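Local structure of hypothetical protein yxiM (Bacillus subtilis, 2O14) at residues G169-N175 / N204-Q210; L238-T243 / R295-A299. The protein is an uncharacterised member of the GDSL lipolytic enzyme family that probably hydrolyses ester bonds, although its natural substrate is not known. One frame throughout, in Å; residues are numbered along the deposited sequence.

Contact 1: residues G169-N175 / N204-Q210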
ATOM      1  N   GLY A 169       0.449   5.628  -5.526  1.00 16.77           N
ATOM      2  CA  GLY A 169       0.722   7.012  -5.177  1.00 15.43           C
ATOM      3  C   GLY A 169       2.048   7.230  -4.479  1.00 15.69           C
ATOM      4  O   GLY A 169       2.907   6.344  -4.468  1.00 12.88           O
ATOM      5  N   ASP A 170       2.208   8.417  -3.897  1.00 18.06           N
ATOM      6  CA  ASP A 170       3.430   8.784  -3.188  1.00 19.90           C
ATOM      7  C   ASP A 170       3.189   9.030  -1.694  1.00 21.47           C
ATOM      8  O   ASP A 170       2.291   8.436  -1.093  1.00 21.76           O
ATOM      9  CB  ASP A 170       4.047  10.040  -3.814  1.00 20.56           C
ATOM     10  CG  ASP A 170       3.053  11.190  -3.922  1.00 20.52           C
ATOM     11  OD1 ASP A 170       2.221  11.343  -3.005  1.00 19.40           O
ATOM     12  OD2 ASP A 170       3.115  11.948  -4.916  1.00 18.83           O
ATOM     13  N   SER A 171       3.993   9.917  -1.109  1.00 19.31           N
ATOM     14  CA  SER A 171       3.903  10.263   0.309  1.00 19.66           C
ATOM     15  C   SER A 171       2.564  10.869   0.746  1.00 19.39           C
ATOM     16  O   SER A 171       2.181  10.757   1.917  1.00 18.33           O
ATOM     17  CB  SER A 171       5.022  11.242   0.676  1.00 32.20           C
ATOM     18  OG  SER A 171       6.302  10.679   0.448  1.00 37.95           O
ATOM     19  N   THR A 172       1.859  11.523  -0.172  1.00 19.25           N
ATOM     20  CA  THR A 172       0.577  12.127   0.184  1.00 20.80           C
ATOM     21  C   THR A 172      -0.571  11.129   0.031  1.00 22.08           C
ATOM     22  O   THR A 172      -1.718  11.445   0.359  1.00 24.97           O
ATOM     23  CB  THR A 172       0.269  13.376  -0.683  1.00 18.53           C
ATOM     24  OG1 THR A 172       0.067  12.987  -2.048  1.00 19.66           O
ATOM     25  CG2 THR A 172       1.423  14.364  -0.619  1.00 16.61           C
ATOM     26  N   VAL A 173      -0.251   9.925  -0.443  1.00 22.13           N
ATOM     27  CA  VAL A 173      -1.246   8.873  -0.670  1.00 21.36           C
ATOM     28  C   VAL A 173      -1.040   7.599   0.156  1.00 21.81           C
ATOM     29  O   VAL A 173      -2.006   6.962   0.586  1.00 21.56           O
ATOM     30  CB  VAL A 173      -1.257   8.449  -2.165  1.00 18.82           C
ATOM     31  CG1 VAL A 173      -2.310   7.379  -2.402  1.00 18.64           C
ATOM     32  CG2 VAL A 173      -1.509   9.661  -3.051  1.00 19.17           C
ATOM     33  N   CYS A 174       0.220   7.238   0.378  1.00 21.04           N
ATOM     34  CA  CYS A 174       0.583   6.013   1.094  1.00 21.98           C
ATOM     35  C   CYS A 174       0.120   5.865   2.536  1.00 22.33           C
ATOM     36  O   CYS A 174      -0.427   6.791   3.141  1.00 22.48           O
ATOM     37  CB  CYS A 174       2.102   5.819   1.052  1.00 18.69           C
ATOM     38  SG  CYS A 174       3.018   6.976   2.088  1.00 20.13           S
ATOM     39  N   ASN A 175       0.352   4.670   3.075  1.00 19.81           N
ATOM     40  CA  ASN A 175      -0.008   4.351   4.448  1.00 18.59           C
ATOM     41  C   ASN A 175       1.119   4.690   5.414  1.00 17.83           C
ATOM     42  O   ASN A 175       2.298   4.512   5.103  1.00 14.67           O
ATOM     43  CB  ASN A 175      -0.309   2.858   4.604  1.00 23.05           C
ATOM     44  CG  ASN A 175      -1.593   2.438   3.931  1.00 26.65           C
ATOM     45  OD1 ASN A 175      -2.562   3.196   3.893  1.00 25.08           O
ATOM     46  ND2 ASN A 175      -1.621   1.206   3.418  1.00 27.63           N
ATOM     47  N   ASN A 204      -3.731  -0.122  -0.413  1.00 17.36           N
ATOM     48  CA  ASN A 204      -2.935   1.073  -0.663  1.00 17.16           C
ATOM     49  C   ASN A 204      -1.476   0.708  -0.907  1.00 16.63           C
ATOM     50  O   ASN A 204      -0.699   0.545   0.038  1.00 16.42           O
ATOM     51  CB  ASN A 204      -3.040   2.017   0.537  1.00 19.01           C
ATOM     52  CG  ASN A 204      -2.457   3.380   0.256  1.00 19.23           C
ATOM     53  OD1 ASN A 204      -1.864   3.602  -0.793  1.00 21.80           O
ATOM     54  ND2 ASN A 204      -2.623   4.304   1.194  1.00 20.06           N
HETATM   55  N   MSE A 205      -1.108   0.608  -2.182  1.00 19.14           N
HETATM   56  CA  MSE A 205       0.252   0.234  -2.579  1.00 19.77           C
HETATM   57  C   MSE A 205       1.186   1.414  -2.821  1.00 18.38           C
HETATM   58  O   MSE A 205       2.313   1.232  -3.272  1.00 18.70           O
HETATM   59  CB  MSE A 205       0.206  -0.634  -3.842  1.00 21.98           C
HETATM   60  CG  MSE A 205      -0.728  -1.834  -3.748  1.00 27.82           C
HETATM   61 SE   MSE A 205      -0.422  -2.940  -2.158  1.00 41.04          SE
HETATM   62  CE  MSE A 205       1.129  -3.945  -2.776  1.00 30.23           C
ATOM     63  N   ALA A 206       0.721   2.621  -2.519  1.00 18.92           N
ATOM     64  CA  ALA A 206       1.524   3.822  -2.713  1.00 17.08           C
ATOM     65  C   ALA A 206       2.745   3.776  -1.801  1.00 17.48           C
ATOM     66  O   ALA A 206       2.748   3.063  -0.796  1.00 14.73           O
ATOM     67  CB  ALA A 206       0.686   5.060  -2.405  1.00 15.30           C
ATOM     68  N   SER A 207       3.784   4.527  -2.156  1.00 17.93           N
ATOM     69  CA  SER A 207       5.002   4.567  -1.350  1.00 18.01           C
ATOM     70  C   SER A 207       5.604   5.969  -1.341  1.00 18.90           C
ATOM     71  O   SER A 207       5.498   6.707  -2.322  1.00 19.25           O
ATOM     72  CB  SER A 207       6.030   3.568  -1.889  1.00 14.17           C
ATOM     73  OG  SER A 207       6.427   3.899  -3.204  1.00 14.48           O
ATOM     74  N   GLY A 208       6.241   6.329  -0.233  1.00 18.13           N
ATOM     75  CA  GLY A 208       6.833   7.649  -0.118  1.00 19.51           C
ATOM     76  C   GLY A 208       7.900   7.982  -1.145  1.00 20.05           C
ATOM     77  O   GLY A 208       8.798   7.180  -1.404  1.00 19.47           O
ATOM     78  N   GLY A 209       7.795   9.172  -1.733  1.00 22.81           N
ATOM     79  CA  GLY A 209       8.767   9.621  -2.718  1.00 22.96           C
ATOM     80  C   GLY A 209       8.739   8.933  -4.072  1.00 23.67           C
ATOM     81  O   GLY A 209       9.660   9.107  -4.868  1.00 24.84           O
ATOM     82  N   GLN A 210       7.681   8.178  -4.356  1.00 23.19           N
ATOM     83  CA  GLN A 210       7.593   7.460  -5.624  1.00 21.07           C
ATOM     84  C   GLN A 210       7.160   8.312  -6.816  1.00 20.15           C
ATOM     85  O   GLN A 210       6.428   9.298  -6.675  1.00 19.75           O
ATOM     86  CB  GLN A 210       6.649   6.260  -5.489  1.00 19.05           C
ATOM     87  CG  GLN A 210       6.719   5.290  -6.670  1.00 15.25           C
ATOM     88  CD  GLN A 210       8.114   4.730  -6.875  1.00 17.03           C
ATOM     89  OE1 GLN A 210       8.413   3.586  -6.503  1.00 16.29           O
ATOM     90  NE2 GLN A 210       8.989   5.544  -7.450  1.00 14.52           N
TER
HETATM   91  O   HOH W   1       4.590  11.775  -7.015  1.00 16.67           O
HETATM   92  O   HOH W   2       6.531  11.638  -1.945  1.00 32.74           O
HETATM   93  O   HOH W   3       0.953   2.449   1.134  1.00 16.03           O
HETATM   94  O   HOH W   4      -3.557  -0.718   2.506  1.00 18.41           O
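Asn204, at the end of strand 201-204, points its side chain at the loop that follows the neighbouring parallel strand 164-169. Its ND2 donates to Val173 O (2.8 Å) and to Asn175 OD1 (2.9 Å), while its OD1 accepts from Ala206 N (3.3 Å) in an Asx turn, so one amide ties both loops together. Ala206 is the apolar counterpart: its CB lies 3.8 Å from both Val173 CG1 and Cys174 CB, and only 3.2 Å from Gly169 N. Beyond it, Ser207 N donates to Gly169 O (3.1 Å), and Asp170 CA makes a CA-H...O contact with Ser207 O (3.1 Å). The loops then run side by side to Ser171, the probable nucleophile, whose OG is 3.0 Å from Gly209 N and which touches His342. Water 2 bridges the same two atoms. Gly209 N, beside the serine hydroxyl, is placed like the glycine NH of the oxyanion hole in SGNH hydrolases, where it would probably bind the oxyanion of the transition state.

Contact 2: residues L238-T243 / R295-A299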
ATOM      1  N   LEU A 238      -0.040  10.295  -8.991  1.00 21.13           N
ATOM      2  CA  LEU A 238       1.392  10.560  -8.982  1.00 21.32           C
ATOM      3  C   LEU A 238       1.609  11.868  -9.728  1.00 21.36           C
ATOM      4  O   LEU A 238       0.687  12.388 -10.358  1.00 21.26           O
ATOM      5  CB  LEU A 238       2.157   9.421  -9.672  1.00 21.50           C
ATOM      6  CG  LEU A 238       2.194   8.073  -8.942  1.00 19.19           C
ATOM      7  CD1 LEU A 238       2.729   6.995  -9.871  1.00 21.25           C
ATOM      8  CD2 LEU A 238       3.065   8.184  -7.696  1.00 19.18           C
ATOM      9  N   GLY A 239       2.821  12.404  -9.652  1.00 25.17           N
ATOM     10  CA  GLY A 239       3.112  13.652 -10.333  1.00 24.43           C
ATOM     11  C   GLY A 239       3.885  14.622  -9.459  1.00 25.82           C
ATOM     12  O   GLY A 239       4.591  15.500  -9.965  1.00 24.28           O
ATOM     13  N   ILE A 240       3.765  14.464  -8.145  1.00 21.78           N
ATOM     14  CA  ILE A 240       4.454  15.346  -7.220  1.00 23.53           C
ATOM     15  C   ILE A 240       5.970  15.190  -7.317  1.00 24.90           C
ATOM     16  O   ILE A 240       6.679  16.131  -7.685  1.00 24.70           O
ATOM     17  CB  ILE A 240       3.994  15.089  -5.765  1.00 26.43           C
ATOM     18  CG1 ILE A 240       2.500  15.394  -5.635  1.00 24.29           C
ATOM     19  CG2 ILE A 240       4.789  15.960  -4.795  1.00 25.00           C
ATOM     20  CD1 ILE A 240       1.941  15.134  -4.246  1.00 24.56           C
ATOM     21  N   ASN A 241       6.463  13.996  -7.004  1.00 26.07           N
ATOM     22  CA  ASN A 241       7.897  13.715  -7.042  1.00 24.84           C
ATOM     23  C   ASN A 241       8.429  13.682  -8.468  1.00 24.10           C
ATOM     24  O   ASN A 241       9.616  13.913  -8.712  1.00 21.47           O
ATOM     25  CB  ASN A 241       8.169  12.379  -6.344  1.00 25.59           C
ATOM     26  CG  ASN A 241       7.756  12.400  -4.880  1.00 29.33           C
ATOM     27  OD1 ASN A 241       8.488  12.896  -4.022  1.00 28.97           O
ATOM     28  ND2 ASN A 241       6.569  11.880  -4.594  1.00 29.16           N
ATOM     29  N   ASP A 242       7.539  13.400  -9.411  1.00 22.45           N
ATOM     30  CA  ASP A 242       7.912  13.328 -10.811  1.00 21.85           C
ATOM     31  C   ASP A 242       8.487  14.637 -11.353  1.00 22.90           C
ATOM     32  O   ASP A 242       9.274  14.624 -12.304  1.00 23.04           O
ATOM     33  CB  ASP A 242       6.698  12.911 -11.640  1.00 21.74           C
ATOM     34  CG  ASP A 242       6.099  11.599 -11.165  1.00 21.38           C
ATOM     35  OD1 ASP A 242       5.522  11.569 -10.059  1.00 20.91           O
ATOM     36  OD2 ASP A 242       6.219  10.594 -11.891  1.00 23.84           O
ATOM     37  N   THR A 243       8.108  15.760 -10.749  1.00 26.90           N
ATOM     38  CA  THR A 243       8.588  17.060 -11.204  1.00 27.82           C
ATOM     39  C   THR A 243       9.980  17.406 -10.680  1.00 29.06           C
ATOM     40  O   THR A 243      10.599  18.369 -11.139  1.00 30.66           O
ATOM     41  CB  THR A 243       7.613  18.199 -10.812  1.00 22.65           C
ATOM     42  OG1 THR A 243       7.464  18.240  -9.388  1.00 21.79           O
ATOM     43  CG2 THR A 243       6.251  17.981 -11.463  1.00 22.36           C
ATOM     44  N   ARG A 295       0.625  22.578 -10.968  1.00 29.49           N
ATOM     45  CA  ARG A 295       1.580  21.738 -10.253  1.00 29.42           C
ATOM     46  C   ARG A 295       1.495  20.253 -10.585  1.00 29.22           C
ATOM     47  O   ARG A 295       0.485  19.766 -11.099  1.00 28.37           O
ATOM     48  CB  ARG A 295       1.396  21.882  -8.738  1.00 27.53           C
ATOM     49  CG  ARG A 295       1.911  23.167  -8.120  1.00 27.18           C
ATOM     50  CD  ARG A 295       1.851  23.034  -6.609  1.00 27.14           C
ATOM     51  NE  ARG A 295       2.343  24.209  -5.897  1.00 27.15           N
ATOM     52  CZ  ARG A 295       3.620  24.565  -5.809  1.00 28.63           C
ATOM     53  NH1 ARG A 295       4.566  23.840  -6.393  1.00 27.05           N
ATOM     54  NH2 ARG A 295       3.950  25.651  -5.116  1.00 29.08           N
ATOM     55  N   TRP A 296       2.583  19.549 -10.287  1.00 26.09           N
ATOM     56  CA  TRP A 296       2.673  18.107 -10.458  1.00 24.76           C
ATOM     57  C   TRP A 296       2.223  17.528 -11.806  1.00 24.78           C
ATOM     58  O   TRP A 296       1.524  16.515 -11.831  1.00 24.41           O
ATOM     59  CB  TRP A 296       1.861  17.449  -9.342  1.00 25.86           C
ATOM     60  CG  TRP A 296       1.860  18.215  -8.032  1.00 25.06           C
ATOM     61  CD1 TRP A 296       0.787  18.428  -7.215  1.00 26.70           C
ATOM     62  CD2 TRP A 296       2.994  18.792  -7.359  1.00 25.50           C
ATOM     63  NE1 TRP A 296       1.178  19.093  -6.073  1.00 25.79           N
ATOM     64  CE2 TRP A 296       2.525  19.328  -6.136  1.00 25.98           C
ATOM     65  CE3 TRP A 296       4.357  18.903  -7.669  1.00 24.06           C
ATOM     66  CZ2 TRP A 296       3.375  19.966  -5.221  1.00 26.66           C
ATOM     67  CZ3 TRP A 296       5.203  19.537  -6.757  1.00 25.62           C
ATOM     68  CH2 TRP A 296       4.707  20.060  -5.547  1.00 26.48           C
ATOM     69  N   TYR A 297       2.623  18.151 -12.914  1.00 23.35           N
ATOM     70  CA  TYR A 297       2.245  17.679 -14.254  1.00 23.45           C
ATOM     71  C   TYR A 297       0.738  17.472 -14.448  1.00 22.60           C
ATOM     72  O   TYR A 297       0.323  16.622 -15.240  1.00 22.49           O
ATOM     73  CB  TYR A 297       2.947  16.357 -14.599  1.00 23.55           C
ATOM     74  CG  TYR A 297       4.455  16.427 -14.724  1.00 26.93           C
ATOM     75  CD1 TYR A 297       5.096  17.592 -15.144  1.00 25.66           C
ATOM     76  CD2 TYR A 297       5.240  15.304 -14.460  1.00 24.16           C
ATOM     77  CE1 TYR A 297       6.482  17.634 -15.297  1.00 26.23           C
ATOM     78  CE2 TYR A 297       6.622  15.334 -14.614  1.00 25.86           C
ATOM     79  CZ  TYR A 297       7.239  16.501 -15.031  1.00 26.74           C
ATOM     80  OH  TYR A 297       8.610  16.528 -15.176  1.00 28.39           O
ATOM     81  N   ARG A 298      -0.076  18.245 -13.736  1.00 23.91           N
ATOM     82  CA  ARG A 298      -1.532  18.133 -13.843  1.00 25.83           C
ATOM     83  C   ARG A 298      -2.027  18.113 -15.283  1.00 26.33           C
ATOM     84  O   ARG A 298      -2.943  17.365 -15.622  1.00 26.99           O
ATOM     85  CB  ARG A 298      -2.211  19.282 -13.089  1.00 25.91           C
ATOM     86  CG  ARG A 298      -3.724  19.343 -13.274  1.00 25.74           C
ATOM     87  CD  ARG A 298      -4.391  20.169 -12.185  1.00 25.51           C
ATOM     88  NE  ARG A 298      -5.830  20.309 -12.411  1.00 26.21           N
ATOM     89  CZ  ARG A 298      -6.372  21.152 -13.283  1.00 25.84           C
ATOM     90  NH1 ARG A 298      -5.600  21.942 -14.015  1.00 26.07           N
ATOM     91  NH2 ARG A 298      -7.686  21.195 -13.434  1.00 25.46           N
ATOM     92  N   ALA A 299      -1.422  18.939 -16.128  1.00 32.22           N
ATOM     93  CA  ALA A 299      -1.818  19.024 -17.529  1.00 32.36           C
ATOM     94  C   ALA A 299      -1.819  17.658 -18.225  1.00 32.24           C
ATOM     95  O   ALA A 299      -2.756  17.325 -18.957  1.00 32.50           O
ATOM     96  CB  ALA A 299      -0.892  19.993 -18.267  1.00 31.42           C
TER
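CH-pi contacts dominate where the loop after strand 233-237 meets the turn that leads into helix 298-307. Ile240 CG1 sits over the five-membered ring of Trp296, 3.7 Å from its centroid and 6° off the normal; Thr243 CG2 does the same to Tyr297, 3.8 Å from the ring centroid and 7° off. Thr243 also lies at the edge of the indole, with OG1 3.6 Å from Trp296 CE3, so it fits between the two aromatic residues. Backbone packing is close at Gly239, whose O makes a CA-H...O contact with Trp296 CA (3.3 Å); a CB on Gly239 would run into Trp296 O. No hydrogen bond crosses the contact. The hydrogen bonds of these side chains run within a segment or beyond the pair: Thr243 OG1 donates to Ile240 O (2.8 Å), Trp296 NE1 bonds to Gln278 O, Tyr297 OH to Glu249 O, and Asp242 OD2 to Ala212 N. With the hydrogen bonds directed elsewhere, the two segments are held together by shape and dispersion, and the aromatic residues fasten the start of the helix to Gly239-Ile240-Asn241-Asp242, which matches the GxND block of SGNH hydrolases, whose Asn probably serves the oxyanion hole.

Both contacts use loops leaving the parallel sheet: those after strands 164-169 and 201-204 in contact 1, that after 233-237 in contact 2. The centre of contact 1 lies about 7 Å from that of the chain, the centre of contact 2 about 20 Å, yet the more peripheral one is the better buried: contact 1 is partly open, and the probable nucleophile lies there. The chemistry differs too: contact 1 relies on hydrogen bonds and bridging waters, contact 2 on aromatic faces. They touch where Asp170 OD2 lies 3.4 Å from Ile240 CB: segment 238-243 packs against the nucleophile loop, while Trp296 and Tyr297, in the turn just before helix 298-307, pack against segment 238-243.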